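Glycolipid-binding domain-containing protein (Pseudomonas aeruginosa, PDB 2H1T) is of unknown function but probably binds glycolipids and may take part in their metabolism. Local coordinates at residues Gln47-Leu52 with Val64-Ser69. Numbering follows the deposited sequence.
With EDO (1,2-ethanediol), chain D.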
ATOM      1  N   GLN A  47       2.121  -1.976  -4.340  1.00 18.90           N
ATOM      2  CA  GLN A  47       2.386  -3.226  -3.677  1.00 18.75           C
ATOM      3  C   GLN A  47       3.127  -4.116  -4.663  1.00 19.67           C
ATOM      4  O   GLN A  47       2.654  -4.323  -5.796  1.00 16.93           O
ATOM      5  CB  GLN A  47       1.125  -3.941  -3.229  1.00 17.62           C
ATOM      6  CG  GLN A  47       1.446  -5.305  -2.554  1.00 21.71           C
ATOM      7  CD  GLN A  47       0.310  -5.873  -1.723  1.00 24.91           C
ATOM      8  OE1 GLN A  47      -0.352  -5.142  -0.966  1.00 29.86           O
ATOM      9  NE2 GLN A  47       0.067  -7.187  -1.859  1.00 26.10           N
ATOM     10  N   LEU A  48       4.247  -4.656  -4.168  1.00 18.48           N
ATOM     11  CA  LEU A  48       5.091  -5.586  -4.899  1.00 15.88           C
ATOM     12  C   LEU A  48       4.947  -6.950  -4.231  1.00 15.85           C
ATOM     13  O   LEU A  48       5.123  -7.085  -3.019  1.00 18.38           O
ATOM     14  CB  LEU A  48       6.560  -5.150  -4.825  1.00 14.35           C
ATOM     15  CG  LEU A  48       7.537  -6.134  -5.500  1.00 16.28           C
ATOM     16  CD1 LEU A  48       7.256  -6.215  -6.977  1.00 16.89           C
ATOM     17  CD2 LEU A  48       8.962  -5.712  -5.292  1.00 18.86           C
ATOM     18  N   ASP A  49       4.625  -7.953  -5.022  1.00 15.16           N
ATOM     19  CA  ASP A  49       4.623  -9.361  -4.593  1.00 16.24           C
ATOM     20  C   ASP A  49       5.741 -10.019  -5.367  1.00 14.78           C
ATOM     21  O   ASP A  49       5.865  -9.815  -6.559  1.00 14.18           O
ATOM     22  CB  ASP A  49       3.289 -10.050  -4.939  1.00 16.42           C
ATOM     23  CG  ASP A  49       2.102  -9.456  -4.199  1.00 26.31           C
ATOM     24  OD1 ASP A  49       2.227  -9.118  -3.021  1.00 25.81           O
ATOM     25  OD2 ASP A  49       1.020  -9.318  -4.819  1.00 36.98           O
ATOM     26  N   TYR A  50       6.601 -10.770  -4.700  1.00 15.84           N
ATOM     27  CA  TYR A  50       7.640 -11.440  -5.430  1.00 15.63           C
ATOM     28  C   TYR A  50       7.996 -12.786  -4.850  1.00 16.45           C
ATOM     29  O   TYR A  50       7.753 -13.052  -3.675  1.00 16.65           O
ATOM     30  CB  TYR A  50       8.869 -10.536  -5.554  1.00 14.62           C
ATOM     31  CG  TYR A  50       9.713 -10.342  -4.284  1.00 11.20           C
ATOM     32  CD1 TYR A  50      10.697 -11.271  -3.892  1.00 10.37           C
ATOM     33  CD2 TYR A  50       9.616  -9.168  -3.530  1.00 12.49           C
ATOM     34  CE1 TYR A  50      11.467 -11.056  -2.737  1.00 14.87           C
ATOM     35  CE2 TYR A  50      10.429  -8.939  -2.408  1.00 14.21           C
ATOM     36  CZ  TYR A  50      11.350  -9.885  -2.032  1.00 13.44           C
ATOM     37  OH  TYR A  50      12.138  -9.641  -0.915  1.00 15.69           O
ATOM     38  N   ARG A  51       8.573 -13.618  -5.696  1.00 16.95           N
ATOM     39  CA  ARG A  51       9.065 -14.912  -5.247  1.00 17.77           C
ATOM     40  C   ARG A  51      10.432 -15.140  -5.840  1.00 13.59           C
ATOM     41  O   ARG A  51      10.616 -14.948  -7.046  1.00 13.42           O
ATOM     42  CB  ARG A  51       8.072 -16.020  -5.644  1.00 18.55           C
ATOM     43  CG  ARG A  51       8.590 -17.465  -5.342  1.00 22.17           C
ATOM     44  CD  ARG A  51       7.608 -18.574  -5.769  1.00 26.13           C
ATOM     45  NE  ARG A  51       7.254 -18.541  -7.193  1.00 34.57           N
ATOM     46  CZ  ARG A  51       7.948 -19.107  -8.187  1.00 37.61           C
ATOM     47  NH1 ARG A  51       9.100 -19.759  -7.960  1.00 40.47           N
ATOM     48  NH2 ARG A  51       7.486 -19.010  -9.434  1.00 37.62           N
ATOM     49  N   LEU A  52      11.378 -15.535  -4.992  1.00 10.63           N
ATOM     50  CA  LEU A  52      12.716 -15.921  -5.424  1.00 12.14           C
ATOM     51  C   LEU A  52      12.974 -17.377  -5.112  1.00 13.57           C
ATOM     52  O   LEU A  52      12.495 -17.913  -4.107  1.00 12.14           O
ATOM     53  CB  LEU A  52      13.796 -15.053  -4.749  1.00 12.38           C
ATOM     54  CG  LEU A  52      13.596 -13.536  -4.849  1.00 12.23           C
ATOM     55  CD1 LEU A  52      14.709 -12.803  -4.064  1.00 13.07           C
ATOM     56  CD2 LEU A  52      13.501 -13.101  -6.319  1.00 12.26           C
ATOM     57  N   VAL A  64      10.202 -14.029  -9.781  1.00 16.55           N
ATOM     58  CA  VAL A  64       8.906 -13.594 -10.300  1.00 17.85           C
ATOM     59  C   VAL A  64       8.406 -12.396  -9.488  1.00 17.02           C
ATOM     60  O   VAL A  64       8.420 -12.434  -8.257  1.00 17.35           O
ATOM     61  CB  VAL A  64       7.861 -14.745 -10.205  1.00 17.51           C
ATOM     62  CG1 VAL A  64       6.572 -14.341 -10.838  1.00 22.88           C
ATOM     63  CG2 VAL A  64       8.394 -15.989 -10.863  1.00 22.14           C
ATOM     64  N   PHE A  65       7.988 -11.350 -10.194  1.00 14.24           N
ATOM     65  CA  PHE A  65       7.523 -10.087  -9.643  1.00 15.60           C
ATOM     66  C   PHE A  65       6.159  -9.708 -10.182  1.00 15.57           C
ATOM     67  O   PHE A  65       5.890  -9.890 -11.371  1.00 14.83           O
ATOM     68  CB  PHE A  65       8.465  -8.968 -10.077  1.00 17.33           C
ATOM     69  CG  PHE A  65       9.870  -9.133  -9.592  1.00 15.04           C
ATOM     70  CD1 PHE A  65      10.250  -8.659  -8.332  1.00 16.23           C
ATOM     71  CD2 PHE A  65      10.843  -9.724 -10.408  1.00 16.98           C
ATOM     72  CE1 PHE A  65      11.564  -8.833  -7.880  1.00 17.12           C
ATOM     73  CE2 PHE A  65      12.135  -9.892  -9.958  1.00 18.44           C
ATOM     74  CZ  PHE A  65      12.503  -9.442  -8.700  1.00 19.27           C
ATOM     75  N   HIS A  66       5.326  -9.110  -9.316  1.00 15.75           N
ATOM     76  CA  HIS A  66       3.987  -8.649  -9.697  1.00 14.75           C
ATOM     77  C   HIS A  66       3.816  -7.419  -8.873  1.00 14.63           C
ATOM     78  O   HIS A  66       3.870  -7.480  -7.634  1.00 14.90           O
ATOM     79  CB  HIS A  66       2.904  -9.693  -9.352  1.00 14.96           C
ATOM     80  CG  HIS A  66       1.496  -9.203  -9.481  1.00 16.12           C
ATOM     81  ND1 HIS A  66       0.634  -9.669 -10.449  1.00 14.89           N
ATOM     82  CD2 HIS A  66       0.775  -8.352  -8.715  1.00 15.74           C
ATOM     83  CE1 HIS A  66      -0.540  -9.076 -10.311  1.00 15.44           C
ATOM     84  NE2 HIS A  66      -0.486  -8.288  -9.254  1.00 18.22           N
ATOM     85  N   VAL A  67       3.735  -6.288  -9.558  1.00 15.71           N
ATOM     86  CA  VAL A  67       3.581  -4.995  -8.897  1.00 17.47           C
ATOM     87  C   VAL A  67       2.297  -4.345  -9.341  1.00 15.75           C
ATOM     88  O   VAL A  67       2.011  -4.280 -10.522  1.00 15.00           O
ATOM     89  CB  VAL A  67       4.749  -4.040  -9.176  1.00 18.68           C
ATOM     90  CG1 VAL A  67       4.942  -3.807 -10.650  1.00 18.20           C
ATOM     91  CG2 VAL A  67       4.522  -2.727  -8.486  1.00 22.59           C
ATOM     92  N   GLU A  68       1.546  -3.846  -8.378  1.00 15.17           N
ATOM     93  CA  GLU A  68       0.361  -3.065  -8.659  1.00 14.84           C
ATOM     94  C   GLU A  68       0.494  -1.638  -8.121  1.00 12.94           C
ATOM     95  O   GLU A  68       0.853  -1.413  -6.956  1.00 11.30           O
ATOM     96  CB  GLU A  68      -0.877  -3.727  -8.069  1.00 13.71           C
ATOM     97  CG  GLU A  68      -0.954  -5.220  -8.233  1.00 19.29           C
ATOM     98  CD  GLU A  68      -2.345  -5.782  -7.915  1.00 22.30           C
ATOM     99  OE1 GLU A  68      -3.192  -5.060  -7.302  1.00 24.16           O
ATOM    100  OE2 GLU A  68      -2.584  -6.950  -8.306  1.00 23.06           O
ATOM    101  N   SER A  69       0.192  -0.692  -8.994  1.00 11.81           N
ATOM    102  CA  SER A  69       0.304   0.722  -8.705  1.00 14.17           C
ATOM    103  C   SER A  69      -0.762   1.452  -9.496  1.00 15.26           C
ATOM    104  O   SER A  69      -1.519   0.842 -10.241  1.00 16.26           O
ATOM    105  CB  SER A  69       1.692   1.230  -9.125  1.00 16.54           C
ATOM    106  OG  SER A  69       1.829   1.247 -10.550  1.00 19.46           O
TER
HETATM  107  C1  EDO D 189       3.917 -13.309  -6.865  1.00 39.60           C
HETATM  108  O1  EDO D 189       5.033 -12.950  -7.683  1.00 35.69           O
HETATM  109  C2  EDO D 189       4.213 -14.602  -6.114  1.00 41.81           C
HETATM  110  O2  EDO D 189       3.648 -14.590  -4.781  1.00 45.02           O
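The Phe65 ring meets Leu48 CD1 at its edge, close to the ring plane, the nearest ring atom being CD1 at 4.1 Å. Tyr50 CB approaches the same Phe65 CD1 obliquely, at 3.6 Å, and Leu52 CD2 reaches the ring more distantly, near CZ. On the opposite surface of the sheet, the His66 ring and the Asp49 carboxylate run alongside each other off the same face, the carboxylate and imidazole planes 20° apart; Asp49 OD2 stands 4.0 Å from His66 CD2, a contact and not a hydrogen bond. The histidine edge is used along its own strand instead: NE2 donates to Glu68 OE2 at 2.7 Å, nearly straight (174°) and in the ring plane, meeting the anti lone pair. Asp49 OD1 is likewise engaged within its strand, receiving Gln47 NE2 on its syn side. Further along the same face, Arg51 NH2 lies 3.5 Å from Val64 CG2.

Six backbone hydrogen bonds join 47-52 to 64-69, parts of the antiparallel hairpin strands 45-54 and 60-69, with Gln47-Glu68, Asp49-His66 and Arg51-Val64 as hydrogen-bonded pairs. Asp49 N to His66 O is 2.8 Å at 177°. The non-hydrogen-bonded pairs Leu48-Val67 and Tyr50-Phe65 alternate with these and carry the apolar side, where Leu139 packs against Phe65 and Val67. The Tyr50 OH is hydrogen-bonded to Glu22. Ethanediol, probably from the crystallisation liquor, bonds weakly to Asp49 O.

The chemistry is thus split between the two surfaces of the antiparallel sheet: one is mainly apolar, with Leu48, Tyr50, Phe65 and Val67, the other mainly polar, with Val64 as its apolar member. The in-plane bond to Glu68 should restrict rotation of the His66 ring, and the nearby carboxylates of Asp49 and Glu68 would be expected to favour a positive charge on it.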